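Local coordinates for flagellar basal body rod modification protein (Helicobacter pylori 26695, PDB 4ZZF) that is probably required for flagellar hook formation, perhaps as a scaffolding protein, and is seen here as a truncated fragment that includes its Ig-like domain, at residues Q105-I117 with K122-I134. Residues are numbered along the deposited sequence; the frame is centred on the assembly and turned at random.
Sequences QTRIGRGEVESVI and KPMLRMGEMVLPI
The guanidinium of R126 has I117 CD1 over one face and S115 OG at its edge. I117 CD1 comes to 3.5 Å from R126 NH2. R126 NE bonds to S115 OG at 3.3 Å, on a bent path, with the hydroxyl 23° out of the guanidinium plane. CG of R126 is anti to the backbone N (chi1 179°), and a bend at chi3 brings NE back to the serine. S115 OG also bonds to E139 of the second subunit. The carboxylate of E114 is met from above its plane by G128 N, 2.8 Å from OE1. This ties E114 to the type II' turn M127-M130.

Strands 115-119 and 122-127 form an antiparallel hairpin, and strand 130-133 completes a three-stranded sheet. I117 and M124 exchange two backbone bonds. R126 N gives to S115 O at 2.8 Å, while R126 O takes E114 N. E114 and S115 thus share R126 in a classic beta bulge. On the other side of the sheet, L125 CD2 touches V113 CG1 and V116 CG2, at 3.9 Å and 4.0 Å. At the end of strand 122-127, M127 CE lies 3.4 Å from G111 N, where the chain turns its corner from the separate sheet of strand 104-107.

V116 and I117 pair with a strand of the second subunit. The face of S115, I117, M124 and R126 mixes polar and apolar groups. Its S115 and I117 touch that subunit, and R126 NH2 makes a long, weak ion pair with its E139. The face of V116 and L125 packs on I6 and M5 of the same chain.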
loop_
_atom_site.group_PDB
_atom_site.type_symbol
_atom_site.label_atom_id
_atom_site.label_comp_id
_atom_site.label_asym_id
_atom_site.label_seq_id
_atom_site.Cartn_x
_atom_site.Cartn_y
_atom_site.Cartn_z
ATOM N N GLN A 105 -22.936 5.101 -12.462
ATOM C CA GLN A 105 -22.343 5.742 -13.627
ATOM C C GLN A 105 -20.910 5.331 -13.851
ATOM O O GLN A 105 -20.200 4.970 -12.917
ATOM C CB GLN A 105 -22.409 7.252 -13.486
ATOM C CG GLN A 105 -23.797 7.724 -13.134
ATOM C CD GLN A 105 -24.012 9.159 -13.510
ATOM O OE1 GLN A 105 -23.321 10.053 -13.013
ATOM N NE2 GLN A 105 -24.957 9.397 -14.415
ATOM N N THR A 106 -20.491 5.398 -15.106
ATOM C CA THR A 106 -19.081 5.323 -15.435
ATOM C C THR A 106 -18.830 6.107 -16.718
ATOM O O THR A 106 -19.754 6.680 -17.296
ATOM C CB THR A 106 -18.602 3.860 -15.577
ATOM O OG1 THR A 106 -17.168 3.836 -15.637
ATOM C CG2 THR A 106 -19.188 3.210 -16.815
ATOM N N ARG A 107 -17.575 6.161 -17.142
ATOM C CA ARG A 107 -17.181 7.042 -18.234
ATOM C C ARG A 107 -15.779 6.666 -18.625
ATOM O O ARG A 107 -15.067 6.017 -17.848
ATOM C CB ARG A 107 -17.222 8.518 -17.814
ATOM C CG ARG A 107 -16.285 8.811 -16.638
ATOM C CD ARG A 107 -15.905 10.277 -16.552
ATOM N NE ARG A 107 -15.104 10.593 -15.369
ATOM C CZ ARG A 107 -13.800 10.868 -15.387
ATOM N NH1 ARG A 107 -13.127 10.854 -16.532
ATOM N NH2 ARG A 107 -13.165 11.153 -14.256
ATOM N N ILE A 108 -15.391 7.068 -19.826
ATOM C CA ILE A 108 -14.009 6.962 -20.257
ATOM C C ILE A 108 -13.076 7.713 -19.300
ATOM O O ILE A 108 -13.395 8.813 -18.848
ATOM C CB ILE A 108 -13.852 7.520 -21.682
ATOM C CG1 ILE A 108 -14.359 6.500 -22.694
ATOM C CG2 ILE A 108 -12.395 7.862 -21.998
ATOM C CD1 ILE A 108 -13.968 6.850 -24.114
ATOM N N GLY A 109 -11.919 7.135 -18.990
ATOM C CA GLY A 109 -10.922 7.861 -18.209
ATOM C C GLY A 109 -11.033 7.681 -16.702
ATOM O O GLY A 109 -10.552 8.511 -15.932
ATOM N N ARG A 110 -11.675 6.596 -16.276
ATOM C CA ARG A 110 -11.669 6.211 -14.872
ATOM C C ARG A 110 -11.654 4.696 -14.783
ATOM O O ARG A 110 -12.085 4.012 -15.701
ATOM C CB ARG A 110 -12.886 6.780 -14.128
ATOM C CG ARG A 110 -14.237 6.202 -14.607
ATOM C CD ARG A 110 -15.388 6.594 -13.674
ATOM N NE ARG A 110 -15.244 6.025 -12.335
ATOM C CZ ARG A 110 -15.643 4.798 -12.005
ATOM N NH1 ARG A 110 -16.199 4.012 -12.917
ATOM N NH2 ARG A 110 -15.472 4.342 -10.774
ATOM N N GLY A 111 -11.160 4.169 -13.677
ATOM C CA GLY A 111 -11.178 2.736 -13.485
ATOM C C GLY A 111 -10.007 2.270 -12.661
ATOM O O GLY A 111 -9.176 3.073 -12.202
ATOM N N GLU A 112 -9.937 0.960 -12.475
ATOM C CA GLU A 112 -8.866 0.396 -11.688
ATOM C C GLU A 112 -7.524 0.630 -12.356
ATOM O O GLU A 112 -7.384 0.473 -13.568
ATOM C CB GLU A 112 -9.083 -1.090 -11.466
ATOM C CG GLU A 112 -8.069 -1.682 -10.502
ATOM C CD GLU A 112 -8.360 -3.136 -10.156
ATOM O OE1 GLU A 112 -8.830 -3.885 -11.043
ATOM O OE2 GLU A 112 -8.114 -3.516 -8.993
ATOM N N VAL A 113 -6.538 1.020 -11.562
ATOM C CA VAL A 113 -5.184 1.109 -12.071
ATOM C C VAL A 113 -4.540 -0.257 -12.054
ATOM O O VAL A 113 -4.279 -0.810 -10.991
ATOM C CB VAL A 113 -4.339 2.078 -11.262
ATOM C CG1 VAL A 113 -2.928 2.138 -11.843
ATOM C CG2 VAL A 113 -5.009 3.453 -11.245
ATOM N N GLU A 114 -4.280 -0.804 -13.235
ATOM C CA GLU A 114 -3.813 -2.175 -13.337
ATOM C C GLU A 114 -2.295 -2.291 -13.253
ATOM O O GLU A 114 -1.764 -3.327 -12.860
ATOM C CB GLU A 114 -4.311 -2.795 -14.638
ATOM C CG GLU A 114 -5.826 -2.825 -14.730
ATOM C CD GLU A 114 -6.313 -3.380 -16.046
ATOM O OE1 GLU A 114 -6.003 -2.773 -17.092
ATOM O OE2 GLU A 114 -6.997 -4.426 -16.031
ATOM N N SER A 115 -1.590 -1.236 -13.629
ATOM C CA SER A 115 -0.145 -1.240 -13.488
ATOM C C SER A 115 0.343 0.181 -13.599
ATOM O O SER A 115 -0.381 1.051 -14.066
ATOM C CB SER A 115 0.524 -2.138 -14.547
ATOM O OG SER A 115 0.670 -1.475 -15.785
ATOM N N VAL A 116 1.561 0.416 -13.131
ATOM C CA VAL A 116 2.248 1.682 -13.346
ATOM C C VAL A 116 3.438 1.418 -14.244
ATOM O O VAL A 116 4.237 0.529 -13.973
ATOM C CB VAL A 116 2.707 2.331 -12.026
ATOM C CG1 VAL A 116 3.737 3.432 -12.293
ATOM C CG2 VAL A 116 1.522 2.889 -11.279
ATOM N N ILE A 117 3.535 2.181 -15.323
ATOM C CA ILE A 117 4.603 2.030 -16.292
ATOM C C ILE A 117 5.528 3.223 -16.245
ATOM O O ILE A 117 5.067 4.363 -16.222
ATOM C CB ILE A 117 4.058 1.915 -17.715
ATOM C CG1 ILE A 117 3.160 0.697 -17.846
ATOM C CG2 ILE A 117 5.201 1.863 -18.725
ATOM C CD1 ILE A 117 2.450 0.654 -19.165
ATOM N N LYS A 122 9.136 8.693 -16.953
ATOM C CA LYS A 122 7.873 9.324 -16.566
ATOM C C LYS A 122 6.773 8.308 -16.234
ATOM O O LYS A 122 6.490 7.396 -17.018
ATOM C CB LYS A 122 7.390 10.255 -17.685
ATOM C CG LYS A 122 8.350 11.392 -17.991
ATOM C CD LYS A 122 8.361 12.426 -16.866
ATOM C CE LYS A 122 8.874 13.773 -17.361
ATOM N NZ LYS A 122 8.863 13.871 -18.853
ATOM N N PRO A 123 6.139 8.471 -15.068
ATOM C CA PRO A 123 5.129 7.495 -14.651
ATOM C C PRO A 123 3.842 7.590 -15.479
ATOM O O PRO A 123 3.319 8.683 -15.710
ATOM C CB PRO A 123 4.871 7.857 -13.176
ATOM C CG PRO A 123 5.971 8.795 -12.782
ATOM C CD PRO A 123 6.365 9.502 -14.046
ATOM N N MET A 124 3.369 6.431 -15.929
ATOM C CA MET A 124 2.086 6.285 -16.607
ATOM C C MET A 124 1.197 5.289 -15.861
ATOM O O MET A 124 1.683 4.325 -15.273
ATOM C CB MET A 124 2.284 5.802 -18.047
ATOM C CG MET A 124 3.374 6.532 -18.797
ATOM S SD MET A 124 2.873 8.201 -19.232
ATOM C CE MET A 124 1.768 7.835 -20.591
ATOM N N LEU A 125 -0.110 5.510 -15.911
ATOM C CA LEU A 125 -1.062 4.565 -15.352
ATOM C C LEU A 125 -1.654 3.689 -16.443
ATOM O O LEU A 125 -2.161 4.200 -17.443
ATOM C CB LEU A 125 -2.186 5.300 -14.639
ATOM C CG LEU A 125 -1.836 6.297 -13.550
ATOM C CD1 LEU A 125 -3.117 7.036 -13.135
ATOM C CD2 LEU A 125 -1.216 5.547 -12.374
ATOM N N ARG A 126 -1.615 2.377 -16.261
ATOM C CA ARG A 126 -2.333 1.514 -17.180
ATOM C C ARG A 126 -3.724 1.237 -16.638
ATOM O O ARG A 126 -3.878 0.679 -15.553
ATOM C CB ARG A 126 -1.598 0.197 -17.431
ATOM C CG ARG A 126 -2.384 -0.719 -18.389
ATOM C CD ARG A 126 -1.940 -2.177 -18.324
ATOM N NE ARG A 126 -0.539 -2.346 -18.709
ATOM C CZ ARG A 126 -0.098 -2.307 -19.969
ATOM N NH1 ARG A 126 -0.961 -2.098 -20.973
ATOM N NH2 ARG A 126 1.204 -2.468 -20.227
ATOM N N MET A 127 -4.725 1.636 -17.416
ATOM C CA MET A 127 -6.136 1.502 -17.062
ATOM C C MET A 127 -6.892 0.877 -18.223
ATOM O O MET A 127 -7.349 1.575 -19.120
ATOM C CB MET A 127 -6.732 2.867 -16.710
ATOM C CG MET A 127 -5.945 3.601 -15.632
ATOM S SD MET A 127 -6.442 5.309 -15.349
ATOM C CE MET A 127 -8.206 5.109 -15.122
ATOM N N GLY A 128 -7.018 -0.441 -18.203
ATOM C CA GLY A 128 -7.578 -1.149 -19.333
ATOM C C GLY A 128 -6.659 -0.932 -20.518
ATOM O O GLY A 128 -5.443 -1.015 -20.382
ATOM N N GLU A 129 -7.235 -0.626 -21.672
ATOM C CA GLU A 129 -6.440 -0.338 -22.865
ATOM C C GLU A 129 -5.796 1.053 -22.855
ATOM O O GLU A 129 -4.934 1.330 -23.680
ATOM C CB GLU A 129 -7.307 -0.487 -24.116
ATOM C CG GLU A 129 -7.675 -1.929 -24.440
ATOM C CD GLU A 129 -6.458 -2.762 -24.800
ATOM O OE1 GLU A 129 -5.516 -2.198 -25.393
ATOM O OE2 GLU A 129 -6.443 -3.976 -24.487
ATOM N N MET A 130 -6.204 1.928 -21.936
ATOM C CA MET A 130 -5.659 3.282 -21.922
ATOM C C MET A 130 -4.375 3.365 -21.102
ATOM O O MET A 130 -4.202 2.676 -20.092
ATOM C CB MET A 130 -6.684 4.286 -21.385
ATOM C CG MET A 130 -7.995 4.305 -22.158
ATOM S SD MET A 130 -9.159 5.558 -21.558
ATOM C CE MET A 130 -8.158 7.031 -21.711
ATOM N N VAL A 131 -3.465 4.210 -21.555
ATOM C CA VAL A 131 -2.262 4.491 -20.808
ATOM C C VAL A 131 -2.182 5.993 -20.639
ATOM O O VAL A 131 -2.104 6.732 -21.618
ATOM C CB VAL A 131 -1.021 3.942 -21.502
ATOM C CG1 VAL A 131 0.238 4.337 -20.727
ATOM C CG2 VAL A 131 -1.130 2.436 -21.599
ATOM N N LEU A 132 -2.233 6.445 -19.390
ATOM C CA LEU A 132 -2.390 7.866 -19.108
ATOM C C LEU A 132 -1.335 8.375 -18.139
ATOM O O LEU A 132 -0.925 7.658 -17.229
ATOM C CB LEU A 132 -3.789 8.138 -18.548
ATOM C CG LEU A 132 -4.982 7.793 -19.442
ATOM C CD1 LEU A 132 -6.267 7.919 -18.651
ATOM C CD2 LEU A 132 -5.015 8.704 -20.670
ATOM N N PRO A 133 -0.896 9.626 -18.332
ATOM C CA PRO A 133 0.074 10.268 -17.445
ATOM C C PRO A 133 -0.503 10.464 -16.063
ATOM O O PRO A 133 -1.697 10.711 -15.940
ATOM C CB PRO A 133 0.327 11.631 -18.100
ATOM C CG PRO A 133 -0.282 11.554 -19.455
ATOM C CD PRO A 133 -1.364 10.529 -19.394
ATOM N N ILE A 134 0.354 10.380 -15.052
ATOM C CA ILE A 134 -0.007 10.587 -13.654
ATOM C C ILE A 134 -0.740 11.893 -13.387
ATOM O O ILE A 134 -1.676 11.934 -12.585
ATOM C CB ILE A 134 1.247 10.563 -12.771
ATOM C CG1 ILE A 134 1.773 9.150 -12.710
ATOM C CG2 ILE A 134 0.932 11.020 -11.354
ATOM C CD1 ILE A 134 0.841 8.241 -12.019
#